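Local coordinates for carbonic anhydrase (Porphyridium purpureum, PDB 1DDZ), which probably catalyses the zinc-dependent interconversion of carbon dioxide and water with hydrogencarbonate and a proton, as a beta-class carbonic anhydrase, at residues Q417-L420 / S421-D425; E21-L24 / V25-A29; Q280-P283 / G284-K287; K164-D167 / K168-D171; M361-L364 / S365-Y369. All blocks are in the same frame, centred on the assembly; numbering follows the deposited sequence.

Contact 1: Q417-L420 / S421-D425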
loop_
_atom_site.group_PDB
_atom_site.type_symbol
_atom_site.label_atom_id
_atom_site.label_comp_id
_atom_site.label_asym_id
_atom_site.label_seq_id
_atom_site.Cartn_x
_atom_site.Cartn_y
_atom_site.Cartn_z
ATOM N N GLN A 417 -19.632 -19.928 -3.902
ATOM C CA GLN A 417 -21.056 -19.967 -4.162
ATOM C C GLN A 417 -21.624 -21.376 -3.976
ATOM O O GLN A 417 -22.796 -21.535 -3.644
ATOM C CB GLN A 417 -21.355 -19.451 -5.570
ATOM C CG GLN A 417 -21.249 -17.945 -5.715
ATOM C CD GLN A 417 -22.384 -17.214 -5.047
ATOM O OE1 GLN A 417 -22.791 -17.578 -3.950
ATOM N NE2 GLN A 417 -22.904 -16.173 -5.707
ATOM N N ALA A 418 -20.794 -22.393 -4.145
ATOM C CA ALA A 418 -21.243 -23.762 -3.974
ATOM C C ALA A 418 -21.857 -23.905 -2.591
ATOM O O ALA A 418 -23.002 -24.348 -2.457
ATOM C CB ALA A 418 -20.081 -24.729 -4.138
ATOM N N GLU A 419 -21.112 -23.465 -1.578
ATOM C CA GLU A 419 -21.571 -23.504 -0.204
ATOM C C GLU A 419 -22.540 -22.385 0.109
ATOM O O GLU A 419 -23.568 -22.617 0.743
ATOM C CB GLU A 419 -20.400 -23.433 0.762
ATOM C CG GLU A 419 -20.807 -23.146 2.217
ATOM C CD GLU A 419 -21.756 -24.205 2.814
ATOM O OE1 GLU A 419 -22.529 -23.871 3.731
ATOM O OE2 GLU A 419 -21.723 -25.377 2.379
ATOM N N LEU A 420 -22.238 -21.172 -0.332
ATOM C CA LEU A 420 -23.120 -20.047 -0.034
ATOM C C LEU A 420 -24.548 -20.180 -0.601
ATOM O O LEU A 420 -25.498 -19.798 0.058
ATOM C CB LEU A 420 -22.459 -18.710 -0.426
ATOM C CG LEU A 420 -21.197 -18.324 0.362
ATOM C CD1 LEU A 420 -20.623 -17.024 -0.208
ATOM C CD2 LEU A 420 -21.524 -18.173 1.856
ATOM N N SER A 421 -24.684 -20.795 -1.767
ATOM C CA SER A 421 -25.984 -21.016 -2.420
ATOM C C SER A 421 -26.974 -21.814 -1.589
ATOM O O SER A 421 -28.176 -21.646 -1.705
ATOM C CB SER A 421 -25.771 -21.749 -3.740
ATOM O OG SER A 421 -25.030 -20.921 -4.617
ATOM N N ARG A 422 -26.444 -22.696 -0.757
ATOM C CA ARG A 422 -27.263 -23.536 0.108
ATOM C C ARG A 422 -27.985 -22.713 1.156
ATOM O O ARG A 422 -28.969 -23.150 1.719
ATOM C CB ARG A 422 -26.379 -24.562 0.817
ATOM C CG ARG A 422 -25.545 -25.429 -0.117
ATOM C CD ARG A 422 -24.589 -26.291 0.684
ATOM N NE ARG A 422 -25.318 -27.119 1.631
ATOM C CZ ARG A 422 -24.828 -27.617 2.761
ATOM N NH1 ARG A 422 -23.571 -27.380 3.128
ATOM N NH2 ARG A 422 -25.613 -28.364 3.531
ATOM N N ILE A 423 -27.475 -21.514 1.426
ATOM C CA ILE A 423 -28.036 -20.658 2.461
ATOM C C ILE A 423 -28.716 -19.481 1.834
ATOM O O ILE A 423 -28.122 -18.762 1.059
ATOM C CB ILE A 423 -26.945 -20.147 3.403
ATOM C CG1 ILE A 423 -25.938 -21.268 3.664
ATOM C CG2 ILE A 423 -27.572 -19.576 4.690
ATOM C CD1 ILE A 423 -24.750 -20.856 4.470
ATOM N N THR A 424 -29.954 -19.253 2.228
ATOM C CA THR A 424 -30.743 -18.163 1.695
ATOM C C THR A 424 -31.043 -17.146 2.792
ATOM O O THR A 424 -31.261 -15.979 2.513
ATOM C CB THR A 424 -32.044 -18.723 1.068
ATOM O OG1 THR A 424 -32.352 -17.992 -0.114
ATOM C CG2 THR A 424 -33.230 -18.644 2.067
ATOM N N ASP A 425 -31.127 -17.599 4.037
ATOM C CA ASP A 425 -31.381 -16.673 5.108
ATOM C C ASP A 425 -30.180 -15.713 5.143
ATOM O O ASP A 425 -29.023 -16.140 5.336
ATOM C CB ASP A 425 -31.541 -17.407 6.432
ATOM C CG ASP A 425 -31.420 -16.485 7.605
ATOM O OD1 ASP A 425 -30.406 -16.583 8.318
ATOM O OD2 ASP A 425 -32.306 -15.633 7.797
#
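A type I beta turn from L420 to I423 takes the chain out of the short helix 417-420 and towards helix 426-447. The turn is closed by I423 N, which gives a hydrogen bond to L420 O at 3.0 Å, while R422 N makes a longer one of 3.2 Å to E419 O. One turn back, Q417 O is gripped twice: S421 N reaches it at 2.8 Å and the hydroxyl S421 OG at 2.5 Å, from opposite faces of the carbonyl plane. That second bond depends on the serine torsion, since OG stands beside its own backbone N and anti to the carbonyl carbon (chi1 -64°), which swings it back over the preceding turn of helix. Serine suits this exposed place because its short hydroxyl can reach back to a backbone carbonyl of the preceding turn.

Further round, E419 and R422 form a salt bridge. E419 OE2 offers its syn lone pair to R422 NH1 at 2.8 Å, near the plane of the guanidinium, although the two flat groups stand 86° apart. I423 brings its CD1 methyl to 3.8 Å from E419 OE1 and also lies on S429 and R432 of helix 426-447. D425 is the N-cap of that helix, OD1 bonding to D428 N. Because E419 OE1 pairs with R432 while OE2 pairs with R422, the buried carboxylate bridges two arginines, which would probably keep it ionised and ties the turn to the following helix.

Contact 2: E21-L24 / V25-A29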
loop_
_atom_site.group_PDB
_atom_site.type_symbol
_atom_site.label_atom_id
_atom_site.label_comp_id
_atom_site.label_asym_id
_atom_site.label_seq_id
_atom_site.Cartn_x
_atom_site.Cartn_y
_atom_site.Cartn_z
ATOM N N GLU A 21 -11.769 -26.699 4.660
ATOM C CA GLU A 21 -13.021 -26.178 4.149
ATOM C C GLU A 21 -14.149 -27.206 4.326
ATOM O O GLU A 21 -15.266 -26.856 4.719
ATOM C CB GLU A 21 -12.885 -25.800 2.681
ATOM C CG GLU A 21 -14.133 -25.173 2.170
ATOM C CD GLU A 21 -14.053 -24.876 0.709
ATOM O OE1 GLU A 21 -15.024 -25.228 0.001
ATOM O OE2 GLU A 21 -13.030 -24.293 0.267
ATOM N N ALA A 22 -13.845 -28.470 4.055
ATOM C CA ALA A 22 -14.818 -29.556 4.210
ATOM C C ALA A 22 -15.264 -29.642 5.671
ATOM O O ALA A 22 -16.450 -29.730 5.988
ATOM C CB ALA A 22 -14.203 -30.866 3.777
ATOM N N LYS A 23 -14.302 -29.542 6.573
ATOM C CA LYS A 23 -14.606 -29.596 7.994
ATOM C C LYS A 23 -15.523 -28.436 8.402
ATOM O O LYS A 23 -16.471 -28.620 9.166
ATOM C CB LYS A 23 -13.303 -29.608 8.808
ATOM C CG LYS A 23 -13.497 -29.518 10.308
ATOM C CD LYS A 23 -12.171 -29.610 11.064
ATOM C CE LYS A 23 -12.296 -28.999 12.463
ATOM N NZ LYS A 23 -12.569 -27.526 12.378
ATOM N N LEU A 24 -15.287 -27.255 7.847
ATOM C CA LEU A 24 -16.110 -26.090 8.187
ATOM C C LEU A 24 -17.533 -26.213 7.638
ATOM O O LEU A 24 -18.515 -26.036 8.350
ATOM C CB LEU A 24 -15.448 -24.809 7.656
ATOM C CG LEU A 24 -16.284 -23.533 7.507
ATOM C CD1 LEU A 24 -16.934 -23.150 8.844
ATOM C CD2 LEU A 24 -15.385 -22.414 7.002
ATOM N N VAL A 25 -17.607 -26.520 6.348
ATOM C CA VAL A 25 -18.842 -26.665 5.601
ATOM C C VAL A 25 -19.786 -27.770 6.118
ATOM O O VAL A 25 -20.985 -27.743 5.858
ATOM C CB VAL A 25 -18.476 -26.825 4.121
ATOM C CG1 VAL A 25 -19.543 -27.516 3.360
ATOM C CG2 VAL A 25 -18.196 -25.462 3.538
ATOM N N ALA A 26 -19.247 -28.700 6.899
ATOM C CA ALA A 26 -20.049 -29.770 7.471
ATOM C C ALA A 26 -20.825 -29.301 8.720
ATOM O O ALA A 26 -21.650 -30.043 9.243
ATOM C CB ALA A 26 -19.161 -30.952 7.821
ATOM N N GLN A 27 -20.509 -28.108 9.225
ATOM C CA GLN A 27 -21.173 -27.535 10.396
ATOM C C GLN A 27 -21.999 -26.369 9.872
ATOM O O GLN A 27 -21.579 -25.658 8.964
ATOM C CB GLN A 27 -20.131 -27.045 11.414
ATOM C CG GLN A 27 -19.185 -28.142 11.883
ATOM C CD GLN A 27 -18.111 -27.639 12.836
ATOM O OE1 GLN A 27 -18.273 -27.678 14.067
ATOM N NE2 GLN A 27 -17.013 -27.157 12.276
ATOM N N PRO A 28 -23.177 -26.140 10.442
ATOM C CA PRO A 28 -23.967 -25.023 9.927
ATOM C C PRO A 28 -23.403 -23.672 10.373
ATOM O O PRO A 28 -22.774 -23.557 11.430
ATOM C CB PRO A 28 -25.375 -25.275 10.514
ATOM C CG PRO A 28 -25.300 -26.685 11.121
ATOM C CD PRO A 28 -23.870 -26.805 11.562
ATOM N N ALA A 29 -23.702 -22.662 9.570
ATOM C CA ALA A 29 -23.298 -21.294 9.781
ATOM C C ALA A 29 -23.582 -20.886 11.206
ATOM O O ALA A 29 -24.690 -21.058 11.688
ATOM C CB ALA A 29 -24.056 -20.408 8.849
#
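E21 and V25 are joined by a strong i to i+4 hydrogen bond at the end of helix 12-25, where V25 N meets E21 O at 2.9 Å. The next bond of that spacing, A26 N to A22 O at 3.1 Å, is weak and bent, and after it the spacing shortens, with Q27 N turning back to L24 O at 3.0 Å. By Q27 the backbone has left helical angles, and P28, which has no N-H to give, follows.

Side chains trim this helix end. V25 CB lies 3.3 Å from E21 O, and its CG2 methyl comes to 4.3 Å from the aliphatic E21 CG. A26 has only a methyl to place, 3.5 Å from A22 O, which fits an exposed position. Q27 holds CG beside its own backbone N (chi1 -58°), and from there the extended chain carries NE2 to K23 O, a weak bond of 3.5 Å. Its stronger polar partner is M33 N, which bonds to OE1 from farther along the loop. With an alanine here, M33 N is likely to lose its acceptor and K23 O its weak donor, leaving the loop less firmly joined to the helix end.

The buried L24 points the other way, onto R432, E435 and I436 of helix 426-447. Q27 O accepts from R432 NH2, so the end of helix 12-25 is seated on helix 426-447 by side-chain packing of L24 and by a hydrogen bond from the R432 side chain to a backbone carbonyl.

Contact 3: Q280-P283 / G284-K287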
loop_
_atom_site.group_PDB
_atom_site.type_symbol
_atom_site.label_atom_id
_atom_site.label_comp_id
_atom_site.label_asym_id
_atom_site.label_seq_id
_atom_site.Cartn_x
_atom_site.Cartn_y
_atom_site.Cartn_z
ATOM N N GLN A 280 7.907 22.514 23.485
ATOM C CA GLN A 280 8.277 23.293 24.661
ATOM C C GLN A 280 8.150 22.523 25.979
ATOM O O GLN A 280 8.492 23.067 27.032
ATOM C CB GLN A 280 7.478 24.593 24.736
ATOM C CG GLN A 280 5.996 24.419 25.023
ATOM C CD GLN A 280 5.214 25.717 24.870
ATOM O OE1 GLN A 280 4.116 25.872 25.411
ATOM N NE2 GLN A 280 5.766 26.651 24.109
ATOM N N GLN A 281 7.615 21.298 25.944
ATOM C CA GLN A 281 7.468 20.500 27.169
ATOM C C GLN A 281 8.561 19.458 27.238
ATOM O O GLN A 281 9.136 19.090 26.213
ATOM C CB GLN A 281 6.109 19.798 27.214
ATOM C CG GLN A 281 4.923 20.683 26.914
ATOM C CD GLN A 281 3.628 19.936 27.109
ATOM O OE1 GLN A 281 3.337 19.477 28.216
ATOM N NE2 GLN A 281 2.858 19.767 26.035
ATOM N N THR A 282 8.767 18.895 28.424
ATOM C CA THR A 282 9.802 17.889 28.614
ATOM C C THR A 282 9.379 16.546 28.010
ATOM O O THR A 282 8.272 16.074 28.240
ATOM C CB THR A 282 10.117 17.703 30.092
ATOM O OG1 THR A 282 10.522 18.947 30.660
ATOM C CG2 THR A 282 11.269 16.740 30.262
ATOM N N PRO A 283 10.258 15.918 27.219
ATOM C CA PRO A 283 9.927 14.636 26.602
ATOM C C PRO A 283 9.575 13.607 27.653
ATOM O O PRO A 283 10.310 13.437 28.627
ATOM C CB PRO A 283 11.216 14.268 25.861
ATOM C CG PRO A 283 11.768 15.604 25.480
ATOM C CD PRO A 283 11.574 16.395 26.758
ATOM N N GLY A 284 8.422 12.965 27.475
ATOM C CA GLY A 284 7.981 11.950 28.404
ATOM C C GLY A 284 7.193 12.475 29.578
ATOM O O GLY A 284 6.750 11.698 30.407
ATOM N N LYS A 285 7.034 13.792 29.670
ATOM C CA LYS A 285 6.296 14.395 30.781
ATOM C C LYS A 285 5.295 15.407 30.278
ATOM O O LYS A 285 5.151 16.469 30.845
ATOM C CB LYS A 285 7.261 15.080 31.746
ATOM C CG LYS A 285 8.199 14.120 32.456
ATOM C CD LYS A 285 9.349 14.850 33.116
ATOM C CE LYS A 285 10.409 13.863 33.586
ATOM N NZ LYS A 285 11.653 14.547 34.051
ATOM N N LEU A 286 4.614 15.086 29.194
ATOM C CA LEU A 286 3.640 16.000 28.640
ATOM C C LEU A 286 2.446 16.117 29.573
ATOM O O LEU A 286 2.179 15.222 30.369
ATOM C CB LEU A 286 3.153 15.496 27.286
ATOM C CG LEU A 286 4.175 15.244 26.196
ATOM C CD1 LEU A 286 3.417 15.038 24.875
ATOM C CD2 LEU A 286 5.132 16.440 26.107
ATOM N N LYS A 287 1.710 17.209 29.447
ATOM C CA LYS A 287 0.524 17.427 30.248
ATOM C C LYS A 287 -0.683 16.733 29.628
ATOM O O LYS A 287 -0.692 16.382 28.453
ATOM C CB LYS A 287 0.208 18.918 30.342
ATOM C CG LYS A 287 1.081 19.694 31.290
ATOM C CD LYS A 287 0.443 21.044 31.584
ATOM C CE LYS A 287 -0.891 20.929 32.348
ATOM N NZ LYS A 287 -0.694 20.619 33.793
HETATM O O HOH W 1 0.461 18.141 26.831
#
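The hydrogen bonds between Q281 and K287 and between T282 and K285 hold two short runs of loop side by side. K285 N meets T282 O at 3.0 Å and closes the turn. Farther from the bend, the side-chain oxygen Q281 OE1 accepts from K287 N at 3.1 Å, the donor tilted 17° from the amide plane. The other end of the same amide is held too: Q281 NE2 donates to a water at 3.0 Å, which in turn donates to K287 O at 2.7 Å, and NE2 also bonds to E277 O. A glutamine suits the place because one amide can both accept from and donate towards backbone.

Among apolar contacts, the L286 side chain crosses that of Q281 at about a right angle, with CD2 3.7 Å from Q281 CB. On the exposed side, T282 CG2 and K285 CD lie alongside at 3.9 Å, both chains pointing the same way.

Around the loop, L286 is buried against R178 and E181 of helix 172-193 and L224 of strand 222-227, while E181 OE2 accepts from G284 N. The bend is a type II beta turn with P283 and G284 at its two central positions, the classic proline-glycine pair: proline fixes phi, and any side chain on G284 (phi 87°) would collide with P283 O.

Contact 4: K164-D167 / K168-D171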
loop_
_atom_site.group_PDB
_atom_site.type_symbol
_atom_site.label_atom_id
_atom_site.label_comp_id
_atom_site.label_asym_id
_atom_site.label_seq_id
_atom_site.Cartn_x
_atom_site.Cartn_y
_atom_site.Cartn_z
ATOM N N LYS A 164 16.020 19.048 14.471
ATOM C CA LYS A 164 16.206 20.168 15.406
ATOM C C LYS A 164 15.697 19.894 16.815
ATOM O O LYS A 164 16.331 20.274 17.808
ATOM C CB LYS A 164 15.553 21.424 14.843
ATOM C CG LYS A 164 14.151 21.186 14.336
ATOM C CD LYS A 164 13.743 22.226 13.324
ATOM C CE LYS A 164 12.333 22.002 12.862
ATOM N NZ LYS A 164 11.838 23.131 12.041
ATOM N N TYR A 165 14.571 19.207 16.908
ATOM C CA TYR A 165 14.011 18.874 18.206
ATOM C C TYR A 165 14.716 17.675 18.800
ATOM O O TYR A 165 14.965 17.627 19.988
ATOM C CB TYR A 165 12.541 18.566 18.040
ATOM C CG TYR A 165 11.832 19.696 17.362
ATOM C CD1 TYR A 165 10.991 19.468 16.278
ATOM C CD2 TYR A 165 12.002 21.002 17.815
ATOM C CE1 TYR A 165 10.323 20.523 15.654
ATOM C CE2 TYR A 165 11.353 22.047 17.217
ATOM C CZ TYR A 165 10.510 21.811 16.136
ATOM O OH TYR A 165 9.857 22.879 15.575
ATOM N N LEU A 166 15.103 16.737 17.948
ATOM C CA LEU A 166 15.740 15.519 18.421
ATOM C C LEU A 166 17.194 15.643 18.894
ATOM O O LEU A 166 17.549 15.127 19.958
ATOM C CB LEU A 166 15.561 14.389 17.399
ATOM C CG LEU A 166 14.264 13.554 17.319
ATOM C CD1 LEU A 166 13.538 13.570 18.642
ATOM C CD2 LEU A 166 13.341 14.007 16.214
ATOM N N ASP A 167 18.012 16.370 18.141
ATOM C CA ASP A 167 19.420 16.589 18.506
ATOM C C ASP A 167 19.521 17.360 19.836
ATOM O O ASP A 167 20.536 17.329 20.522
ATOM C CB ASP A 167 20.130 17.383 17.414
ATOM C CG ASP A 167 19.866 16.842 16.015
ATOM O OD1 ASP A 167 19.352 15.705 15.867
ATOM O OD2 ASP A 167 20.177 17.569 15.046
ATOM N N LYS A 168 18.457 18.073 20.170
ATOM C CA LYS A 168 18.375 18.844 21.399
ATOM C C LYS A 168 18.360 17.896 22.611
ATOM O O LYS A 168 18.894 18.215 23.680
ATOM C CB LYS A 168 17.075 19.671 21.356
ATOM C CG LYS A 168 16.942 20.731 22.420
ATOM C CD LYS A 168 17.987 21.841 22.260
ATOM C CE LYS A 168 17.902 22.846 23.414
ATOM N NZ LYS A 168 18.918 23.940 23.352
ATOM N N CYS A 169 17.758 16.723 22.418
ATOM C CA CYS A 169 17.606 15.702 23.459
ATOM C C CYS A 169 18.865 15.240 24.176
ATOM O O CYS A 169 19.857 14.860 23.554
ATOM C CB CYS A 169 16.833 14.519 22.897
ATOM S SG CYS A 169 15.191 15.004 22.326
ATOM N N LYS A 170 18.771 15.198 25.503
ATOM C CA LYS A 170 19.901 14.837 26.354
ATOM C C LYS A 170 20.403 13.397 26.352
ATOM O O LYS A 170 21.583 13.151 26.623
ATOM C CB LYS A 170 19.661 15.308 27.804
ATOM C CG LYS A 170 18.544 14.598 28.583
ATOM C CD LYS A 170 18.477 15.112 30.027
ATOM C CE LYS A 170 17.280 14.554 30.801
ATOM N NZ LYS A 170 17.623 13.543 31.850
ATOM N N ASP A 171 19.511 12.443 26.104
ATOM C CA ASP A 171 19.909 11.042 26.100
ATOM C C ASP A 171 18.982 10.192 25.257
ATOM O O ASP A 171 17.927 10.658 24.811
ATOM C CB ASP A 171 19.994 10.483 27.530
ATOM C CG ASP A 171 18.740 10.738 28.342
ATOM O OD1 ASP A 171 17.637 10.408 27.872
ATOM O OD2 ASP A 171 18.857 11.268 29.468
#
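K164 begins the contact with its carbonyl oxygen, which lies 3.7 Å from K168 CB one turn on; K164 CG sits 3.9 Å above the centre of one face of the Y165 ring. Y165 O is approached more closely by K168 CB, at 3.2 Å, and the Y165 ring packs on T275 and V279 of helix 266-279. L166 O accepts the hydrogen bond that shapes the bend, from C169 N at 2.9 Å. C169 keeps SG beside its own backbone N (chi1 -60°), which brings SG to 3.3 Å from L166 O and 4.3 Å from L166 CD1. Both residues are buried, a place suited to a leucine and a small cysteine: L166 rests on R178 and L182 of helix 172-193, and C169 on E174 and E175. D167 packs on G262 of the second subunit; Q258 and K261 of that subunit hydrogen-bond to C169 O and K170 O.

Beyond, K170 NZ makes a salt bridge of 3.5 Å to D171 OD2, while D171 OD1 bonds to E174 N. A type I beta turn from L166 to C169, followed by the N-cap D171, links helix 163-166 to helix 172-193.

Contact 5: M361-L364 / S365-Y369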
loop_
_atom_site.group_PDB
_atom_site.type_symbol
_atom_site.label_atom_id
_atom_site.label_comp_id
_atom_site.label_asym_id
_atom_site.label_seq_id
_atom_site.Cartn_x
_atom_site.Cartn_y
_atom_site.Cartn_z
ATOM N N MET A 361 1.089 -4.321 3.061
ATOM C CA MET A 361 2.246 -3.974 3.894
ATOM C C MET A 361 1.925 -3.782 5.361
ATOM O O MET A 361 2.733 -4.164 6.216
ATOM C CB MET A 361 2.990 -2.746 3.350
ATOM C CG MET A 361 3.783 -3.013 2.080
ATOM S SD MET A 361 5.186 -4.121 2.361
ATOM C CE MET A 361 6.294 -3.018 3.296
ATOM N N SER A 362 0.775 -3.202 5.681
ATOM C CA SER A 362 0.416 -3.047 7.093
ATOM C C SER A 362 0.329 -4.433 7.752
ATOM O O SER A 362 0.815 -4.647 8.857
ATOM C CB SER A 362 -0.910 -2.292 7.251
ATOM O OG SER A 362 -1.275 -2.224 8.619
ATOM N N PHE A 363 -0.324 -5.371 7.072
ATOM C CA PHE A 363 -0.455 -6.751 7.543
ATOM C C PHE A 363 0.920 -7.460 7.567
ATOM O O PHE A 363 1.321 -8.034 8.595
ATOM C CB PHE A 363 -1.496 -7.499 6.650
ATOM C CG PHE A 363 -1.307 -8.992 6.573
ATOM C CD1 PHE A 363 -1.055 -9.597 5.346
ATOM C CD2 PHE A 363 -1.370 -9.786 7.709
ATOM C CE1 PHE A 363 -0.863 -10.977 5.243
ATOM C CE2 PHE A 363 -1.174 -11.172 7.623
ATOM C CZ PHE A 363 -0.922 -11.763 6.381
ATOM N N LEU A 364 1.657 -7.399 6.455
ATOM C CA LEU A 364 2.973 -8.044 6.367
ATOM C C LEU A 364 3.994 -7.564 7.399
ATOM O O LEU A 364 4.743 -8.368 7.969
ATOM C CB LEU A 364 3.528 -7.891 4.962
ATOM C CG LEU A 364 2.725 -8.584 3.871
ATOM C CD1 LEU A 364 3.223 -8.172 2.495
ATOM C CD2 LEU A 364 2.809 -10.096 4.068
ATOM N N SER A 365 3.997 -6.264 7.677
ATOM C CA SER A 365 4.920 -5.682 8.654
ATOM C C SER A 365 4.644 -6.192 10.059
ATOM O O SER A 365 5.575 -6.523 10.790
ATOM C CB SER A 365 4.877 -4.148 8.583
ATOM O OG SER A 365 5.300 -3.703 7.287
ATOM N N VAL A 366 3.371 -6.268 10.443
ATOM C CA VAL A 366 3.008 -6.782 11.772
ATOM C C VAL A 366 3.372 -8.267 11.851
ATOM O O VAL A 366 3.956 -8.709 12.843
ATOM C CB VAL A 366 1.488 -6.630 12.079
ATOM C CG1 VAL A 366 1.163 -7.235 13.410
ATOM C CG2 VAL A 366 1.072 -5.165 12.099
ATOM N N LEU A 367 3.045 -9.020 10.793
ATOM C CA LEU A 367 3.325 -10.461 10.705
ATOM C C LEU A 367 4.813 -10.729 10.870
ATOM O O LEU A 367 5.221 -11.480 11.752
ATOM C CB LEU A 367 2.892 -11.007 9.336
ATOM C CG LEU A 367 2.124 -12.325 9.163
ATOM C CD1 LEU A 367 2.483 -12.916 7.836
ATOM C CD2 LEU A 367 2.394 -13.321 10.268
ATOM N N GLN A 368 5.625 -10.096 10.034
ATOM C CA GLN A 368 7.071 -10.282 10.097
ATOM C C GLN A 368 7.627 -9.943 11.470
ATOM O O GLN A 368 8.382 -10.727 12.056
ATOM C CB GLN A 368 7.792 -9.443 9.043
ATOM C CG GLN A 368 9.281 -9.716 9.071
ATOM C CD GLN A 368 10.097 -8.650 8.398
ATOM O OE1 GLN A 368 9.612 -7.548 8.145
ATOM N NE2 GLN A 368 11.353 -8.965 8.111
ATOM N N TYR A 369 7.239 -8.782 11.989
ATOM C CA TYR A 369 7.697 -8.357 13.297
ATOM C C TYR A 369 7.376 -9.412 14.376
ATOM O O TYR A 369 8.229 -9.756 15.193
ATOM C CB TYR A 369 7.075 -7.013 13.666
ATOM C CG TYR A 369 7.657 -6.452 14.953
ATOM C CD1 TYR A 369 8.834 -5.714 14.929
ATOM C CD2 TYR A 369 7.048 -6.676 16.185
ATOM C CE1 TYR A 369 9.399 -5.220 16.087
ATOM C CE2 TYR A 369 7.607 -6.181 17.362
ATOM C CZ TYR A 369 8.786 -5.446 17.303
ATOM O OH TYR A 369 9.360 -4.945 18.454
#
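The F363 ring meets L367 one helical turn on, and the two side chains run alongside, pointing the same way. CE2 and CZ do the touching: CE2 lies 3.8 Å from L367 CG and CZ 3.9 Å from L367 CD1, the leucine approaching the ring obliquely. With CG anti to the backbone N (chi1 154°), the phenylalanine leans along the helix towards its partner. The Y369 ring meets the F347 ring with the planes about 20° apart. The amide of Q368 leaves the contact altogether: OE1 accepts from I148 N, and NE2 donates to L145 O and Q372 OE1, satisfying a buried polar group.

Backbone bonds underlie these side chains, L367 N to F363 O at 3.0 Å and Q368 N to L364 O at 2.8 Å. S365 adds a hydroxyl to the pattern. Its N and OG reach M361 O from opposite faces of the carbonyl plane, at 2.9 Å and 2.8 Å, so the buried hydroxyl spends its proton on the helix itself. Losing the hydroxyl to an alanine is likely to leave M361 O with the S365 N-H alone and a gap beside M361 CE.

Helix 361-373 is wedged between elements on several sides. F363 and V366 pack on both strands 346-351 and 323-328, L367 on 323-328, S365 and Y369 turn to helix 147-161, and M361 and L364 meet S105 and N404 of the second subunit.

Contact 5 is the core one: all its touching residues, on helix 361-373, are buried, and the chemistry is mainly helical backbone bonds and apolar packing. Contacts 2 and 3 are surface contacts and 1 and 4 partly buried; these four, at helix ends and turns, rely more on charges, side-chain amides and caps. Contacts 1 and 2 touch through V25 and share R432 of helix 426-447. Contacts 3 and 4 lie close without touching, their centres about 13 Å apart, and both rest on helix 172-193, on the opposite side of the chain's centre from contacts 1 and 2. Contacts 1 and 4 have type I turns, contact 3 a type II; contacts 4 and 5 reach the second subunit.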